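Local coordinates for protein minor fimbrium subunit Mfa5 (Porphyromonas gingivalis ATCC 33277, PDB 6TO1) that forms an accessory subunit of the minor fimbriae, surface filaments that mediate biofilm formation and adhesion to host cells and other bacteria, at residues Ser136-Gln141 with Met233-Ala238; Leu146-Ala151 with Ile361-Gly366. All coordinates share one frame; numbering follows the deposited sequence.

Interaction 1: residues Ser136-Gln141 with Met233-Ala238; sequences SSMGGQ and MSDGLA. With MG (magnesium ion), chain B; PO4 (phosphate ion), chain C.
Ser137 OG and the Asp235 carboxylate meet with Ser137 OG and Asp235 CG each set between the N and C of its own backbone (chi1 64° and 63°). The meeting point is the metal ion-dependent adhesion site (MIDAS) of the von Willebrand factor A domain. Ser137 belongs to its Asp-x-Ser-x-Ser loop, and Asp235 follows strand 227-234. Ser137 OG binds the magnesium ion at 2.1 Å. The same hydroxyl donates a 2.6 Å hydrogen bond to Asp235 OD2, on the syn lone pair of that oxygen. It therefore links metal and carboxylate. Asp235 is a second-shell residue here: its OD1 accepts a hydrogen bond of 2.6 Å from water 1, and that water binds the metal. Water 2 also binds the metal and donates to Leu237 O. PO4 O4, Ser135 OG and Thr207 OG1 complete the six ligands.

Several bonds hold the Asp235 carboxylate in place. Leu237 N donates to Asp235 OD1 at 3.3 Å, a nearly straight bond (175°) that closes an Asx turn. Arg145 forms a salt bridge to Asp235 OD2 and probably offsets some of its charge. One residue before Asp235, Ser234 OG accepts from Gly236 N in an ST turn and is also hydrogen-bonded to Asp133.

The phosphate probably comes from the crystallisation liquor. Ser137 N donates to PO4 O4 at 2.9 Å, and Ser136 OG is hydrogen-bonded to PO4 O1. As in related MIDAS sites, an acidic group of a ligand could bind the metal here.

Met138 packs beside the carboxylate. Bends at chi2 and chi3 bring the Met138 sulfur in beside Asp235, and the two side chains run antiparallel there. Met138 SD lies 3.6 Å from Asp235 OD2.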
loop_
_atom_site.group_PDB
_atom_site.type_symbol
_atom_site.label_atom_id
_atom_site.label_comp_id
_atom_site.label_asym_id
_atom_site.label_seq_id
_atom_site.Cartn_x
_atom_site.Cartn_y
_atom_site.Cartn_z
ATOM N N SER A 136 21.265 -21.628 35.862
ATOM C CA SER A 136 21.414 -21.293 37.283
ATOM C C SER A 136 22.113 -19.954 37.497
ATOM O O SER A 136 21.842 -19.266 38.496
ATOM C CB SER A 136 22.140 -22.454 38.000
ATOM O OG SER A 136 23.541 -22.325 37.924
ATOM N N SER A 137 22.950 -19.509 36.550
ATOM C CA SER A 137 23.564 -18.195 36.690
ATOM C C SER A 137 22.548 -17.066 36.633
ATOM O O SER A 137 22.883 -15.932 37.022
ATOM C CB SER A 137 24.623 -17.998 35.594
ATOM O OG SER A 137 23.985 -18.010 34.316
ATOM N N MET A 138 21.341 -17.336 36.124
ATOM C CA MET A 138 20.240 -16.374 36.115
ATOM C C MET A 138 19.433 -16.406 37.416
ATOM O O MET A 138 18.517 -15.582 37.586
ATOM C CB MET A 138 19.275 -16.636 34.936
ATOM C CG MET A 138 19.905 -16.595 33.533
ATOM S SD MET A 138 20.150 -14.944 32.869
ATOM C CE MET A 138 18.478 -14.396 32.542
ATOM N N GLY A 139 19.793 -17.296 38.338
ATOM C CA GLY A 139 19.092 -17.452 39.602
ATOM C C GLY A 139 19.979 -17.310 40.832
ATOM O O GLY A 139 21.090 -16.794 40.739
ATOM N N GLY A 140 19.486 -17.765 41.986
ATOM C CA GLY A 140 20.223 -17.619 43.236
ATOM C C GLY A 140 20.527 -16.180 43.553
ATOM O O GLY A 140 19.647 -15.309 43.540
ATOM N N GLN A 141 21.810 -15.920 43.829
ATOM C CA GLN A 141 22.274 -14.564 44.094
ATOM C C GLN A 141 21.916 -13.627 42.956
ATOM O O GLN A 141 21.695 -12.424 43.172
ATOM C CB GLN A 141 23.792 -14.574 44.293
ATOM C CG GLN A 141 24.255 -15.089 45.627
ATOM C CD GLN A 141 23.665 -14.302 46.777
ATOM O OE1 GLN A 141 22.614 -14.666 47.313
ATOM N NE2 GLN A 141 24.326 -13.210 47.156
ATOM N N MET A 233 17.698 -13.945 25.009
ATOM C CA MET A 233 17.738 -13.240 26.280
ATOM C C MET A 233 18.596 -14.074 27.220
ATOM O O MET A 233 18.175 -15.150 27.664
ATOM C CB MET A 233 16.317 -13.056 26.827
ATOM C CG MET A 233 15.495 -12.112 25.962
ATOM S SD MET A 233 13.708 -12.375 25.972
ATOM C CE MET A 233 13.367 -12.155 27.714
ATOM N N SER A 234 19.801 -13.605 27.510
ATOM C CA SER A 234 20.752 -14.442 28.224
ATOM C C SER A 234 21.693 -13.559 29.023
ATOM O O SER A 234 21.900 -12.395 28.687
ATOM C CB SER A 234 21.531 -15.325 27.235
ATOM O OG SER A 234 22.578 -16.007 27.911
ATOM N N ASP A 235 22.299 -14.124 30.075
ATOM C CA ASP A 235 23.359 -13.322 30.678
ATOM C C ASP A 235 24.678 -13.457 29.929
ATOM O O ASP A 235 25.629 -12.745 30.262
ATOM C CB ASP A 235 23.556 -13.626 32.165
ATOM C CG ASP A 235 24.004 -15.038 32.450
ATOM O OD1 ASP A 235 24.743 -15.660 31.629
ATOM O OD2 ASP A 235 23.608 -15.531 33.539
ATOM N N GLY A 236 24.752 -14.325 28.919
ATOM C CA GLY A 236 25.832 -14.289 27.947
ATOM C C GLY A 236 26.956 -15.280 28.168
ATOM O O GLY A 236 27.837 -15.402 27.294
ATOM N N LEU A 237 26.999 -15.957 29.300
ATOM C CA LEU A 237 28.066 -16.921 29.552
ATOM C C LEU A 237 27.588 -18.338 29.254
ATOM O O LEU A 237 27.062 -19.032 30.128
ATOM C CB LEU A 237 28.560 -16.787 30.991
ATOM C CG LEU A 237 29.765 -17.663 31.332
ATOM C CD1 LEU A 237 30.932 -17.273 30.397
ATOM C CD2 LEU A 237 30.185 -17.599 32.777
ATOM N N ALA A 238 27.804 -18.797 28.016
ATOM C CA ALA A 238 27.434 -20.162 27.667
ATOM C C ALA A 238 28.376 -21.146 28.349
ATOM O O ALA A 238 29.577 -20.904 28.471
ATOM C CB ALA A 238 27.440 -20.357 26.143
HETATM MG MG MG B . 24.110 -19.567 32.913
HETATM P P PO4 C . 25.105 -22.119 34.667
HETATM O O1 PO4 C . 24.217 -23.087 35.471
HETATM O O2 PO4 C . 25.591 -22.812 33.401
HETATM O O3 PO4 C . 26.312 -21.808 35.531
HETATM O O4 PO4 C . 24.403 -20.841 34.400
HETATM O O HOH W 1 23.806 -18.101 31.538
HETATM O O HOH W 2 26.148 -19.092 32.709
#

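Interaction 2: residues Leu146-Ala151 with Ile361-Gly366; sequences LKSAIA and IGYDLG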
loop_
_atom_site.group_PDB
_atom_site.type_symbol
_atom_site.label_atom_id
_atom_site.label_comp_id
_atom_site.label_asym_id
_atom_site.label_seq_id
_atom_site.Cartn_x
_atom_site.Cartn_y
_atom_site.Cartn_z
ATOM N N LEU A 146 16.843 -13.485 36.124
ATOM C CA LEU A 146 15.681 -14.218 35.619
ATOM C C LEU A 146 14.399 -13.421 35.855
ATOM O O LEU A 146 13.504 -13.399 35.001
ATOM C CB LEU A 146 15.600 -15.603 36.259
ATOM C CG LEU A 146 14.536 -16.508 35.635
ATOM C CD1 LEU A 146 14.729 -16.646 34.104
ATOM C CD2 LEU A 146 14.487 -17.885 36.280
ATOM N N LYS A 147 14.301 -12.733 36.997
ATOM C CA LYS A 147 13.109 -11.924 37.245
ATOM C C LYS A 147 12.940 -10.876 36.157
ATOM O O LYS A 147 11.821 -10.647 35.675
ATOM C CB LYS A 147 13.165 -11.290 38.645
ATOM C CG LYS A 147 12.642 -12.254 39.741
ATOM C CD LYS A 147 13.289 -12.014 41.116
ATOM C CE LYS A 147 13.030 -10.606 41.649
ATOM N NZ LYS A 147 13.304 -10.500 43.122
ATOM N N SER A 148 14.052 -10.268 35.705
ATOM C CA SER A 148 13.987 -9.249 34.662
ATOM C C SER A 148 13.680 -9.869 33.302
ATOM O O SER A 148 12.952 -9.281 32.497
ATOM C CB SER A 148 15.308 -8.473 34.591
ATOM O OG SER A 148 15.270 -7.507 33.569
ATOM N N ALA A 149 14.231 -11.053 33.024
ATOM C CA ALA A 149 13.881 -11.738 31.786
ATOM C C ALA A 149 12.387 -12.056 31.742
ATOM O O ALA A 149 11.750 -11.945 30.690
ATOM C CB ALA A 149 14.704 -13.020 31.648
ATOM N N ILE A 150 11.817 -12.468 32.879
ATOM C CA ILE A 150 10.399 -12.819 32.934
ATOM C C ILE A 150 9.531 -11.582 32.733
ATOM O O ILE A 150 8.535 -11.612 31.992
ATOM C CB ILE A 150 10.092 -13.521 34.271
ATOM C CG1 ILE A 150 10.644 -14.937 34.265
ATOM C CG2 ILE A 150 8.603 -13.515 34.574
ATOM C CD1 ILE A 150 10.650 -15.602 35.637
ATOM N N ALA A 151 9.873 -10.488 33.407
ATOM C CA ALA A 151 9.102 -9.262 33.271
ATOM C C ALA A 151 9.229 -8.687 31.864
ATOM O O ALA A 151 8.225 -8.304 31.245
ATOM C CB ALA A 151 9.560 -8.241 34.309
ATOM N N ILE A 361 20.073 -9.852 24.034
ATOM C CA ILE A 361 19.837 -8.959 25.159
ATOM C C ILE A 361 20.622 -9.523 26.323
ATOM O O ILE A 361 20.410 -10.672 26.710
ATOM C CB ILE A 361 18.340 -8.855 25.498
ATOM C CG1 ILE A 361 17.558 -8.424 24.263
ATOM C CG2 ILE A 361 18.135 -7.915 26.651
ATOM C CD1 ILE A 361 16.056 -8.459 24.481
ATOM N N GLY A 362 21.521 -8.723 26.894
ATOM C CA GLY A 362 22.428 -9.207 27.912
ATOM C C GLY A 362 21.948 -8.812 29.296
ATOM O O GLY A 362 21.858 -7.627 29.615
ATOM N N TYR A 363 21.647 -9.812 30.117
ATOM C CA TYR A 363 21.073 -9.573 31.440
ATOM C C TYR A 363 22.100 -9.514 32.574
ATOM O O TYR A 363 21.712 -9.300 33.728
ATOM C CB TYR A 363 20.005 -10.645 31.722
ATOM C CG TYR A 363 18.734 -10.364 30.951
ATOM C CD1 TYR A 363 17.632 -9.785 31.565
ATOM C CD2 TYR A 363 18.658 -10.623 29.582
ATOM C CE1 TYR A 363 16.492 -9.516 30.860
ATOM C CE2 TYR A 363 17.532 -10.330 28.869
ATOM C CZ TYR A 363 16.445 -9.791 29.505
ATOM O OH TYR A 363 15.327 -9.497 28.777
ATOM N N ASP A 364 23.388 -9.677 32.287
ATOM C CA ASP A 364 24.454 -9.396 33.254
ATOM C C ASP A 364 24.779 -7.908 33.126
ATOM O O ASP A 364 25.357 -7.479 32.121
ATOM C CB ASP A 364 25.682 -10.260 32.971
ATOM C CG ASP A 364 26.797 -10.072 33.994
ATOM O OD1 ASP A 364 26.797 -9.057 34.710
ATOM O OD2 ASP A 364 27.667 -10.959 34.071
ATOM N N LEU A 365 24.365 -7.110 34.111
ATOM C CA LEU A 365 24.539 -5.663 34.032
ATOM C C LEU A 365 25.858 -5.173 34.638
ATOM O O LEU A 365 26.045 -3.959 34.789
ATOM C CB LEU A 365 23.374 -4.939 34.717
ATOM C CG LEU A 365 21.968 -5.328 34.239
ATOM C CD1 LEU A 365 20.897 -4.458 34.916
ATOM C CD2 LEU A 365 21.833 -5.186 32.756
ATOM N N GLY A 366 26.770 -6.065 34.958
ATOM C CA GLY A 366 28.047 -5.711 35.554
ATOM C C GLY A 366 29.203 -5.546 34.582
ATOM O O GLY A 366 30.360 -5.500 35.015
#
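Tyr363 reaches helix 143-160 with the corner of its ring, at Ser148 and Ala149. This is helix-on-sheet packing in the Rossmann-like fold of the von Willebrand factor A domain. Tyr363 directly follows strand 357-362 of the central sheet. Its CB points toward the helix, and CG is anti to the carbonyl carbon, beside the backbone N (chi1 -76°). This torsion helps carry Tyr363 CE1, a ring corner, to the helix backbone at Ala149.

Ala149 sits over one ring face. Its CB is 4.0 Å from Tyr363 CE1, displaced toward the rim rather than centred. The helix backbone comes closer than this methyl: Ala149 N is 3.5 Å from Tyr363 CE1. The small side chain of Ala149 thus lets the ring lie close to the main chain of the helix.

Ser148 meets the ring from another direction. Its OG is anti to the backbone N (chi1 179°) and comes to the ring edge, near the ring plane. No hydrogen bond joins the two segments, so this contact is packing. The phenol hydroxyl of Tyr363 is hydrogen-bonded to Ser152, one turn further along the same helix. Met233 of strand 227-234 and Leu393 of helix 390-395 also pack against Tyr363 and help to fix its ring. Ser148 OG lies 3.6 Å from Tyr363 CE1.

How the interactions relate
From the N terminus, strand 126-133 leads into loop 136-141, and helix 143-160 follows with 146-151. The chain returns at 233-238, where interaction 1 closes a loop with 91 residues between its segments. Interaction 2 closes a longer one, of 209 residues, at 361-366. The segments alternate, so the two loops cross and neither nests in the other. Together they tie the metal-binding loop and the following helix to the ends of neighbouring parallel strands 227-234 and 357-362. The two contacts also touch. Ser234 O and Tyr363 N probably share a hydrogen bond, as do Met138 O and Leu146 N. Met233 CE packs against Ala149 O.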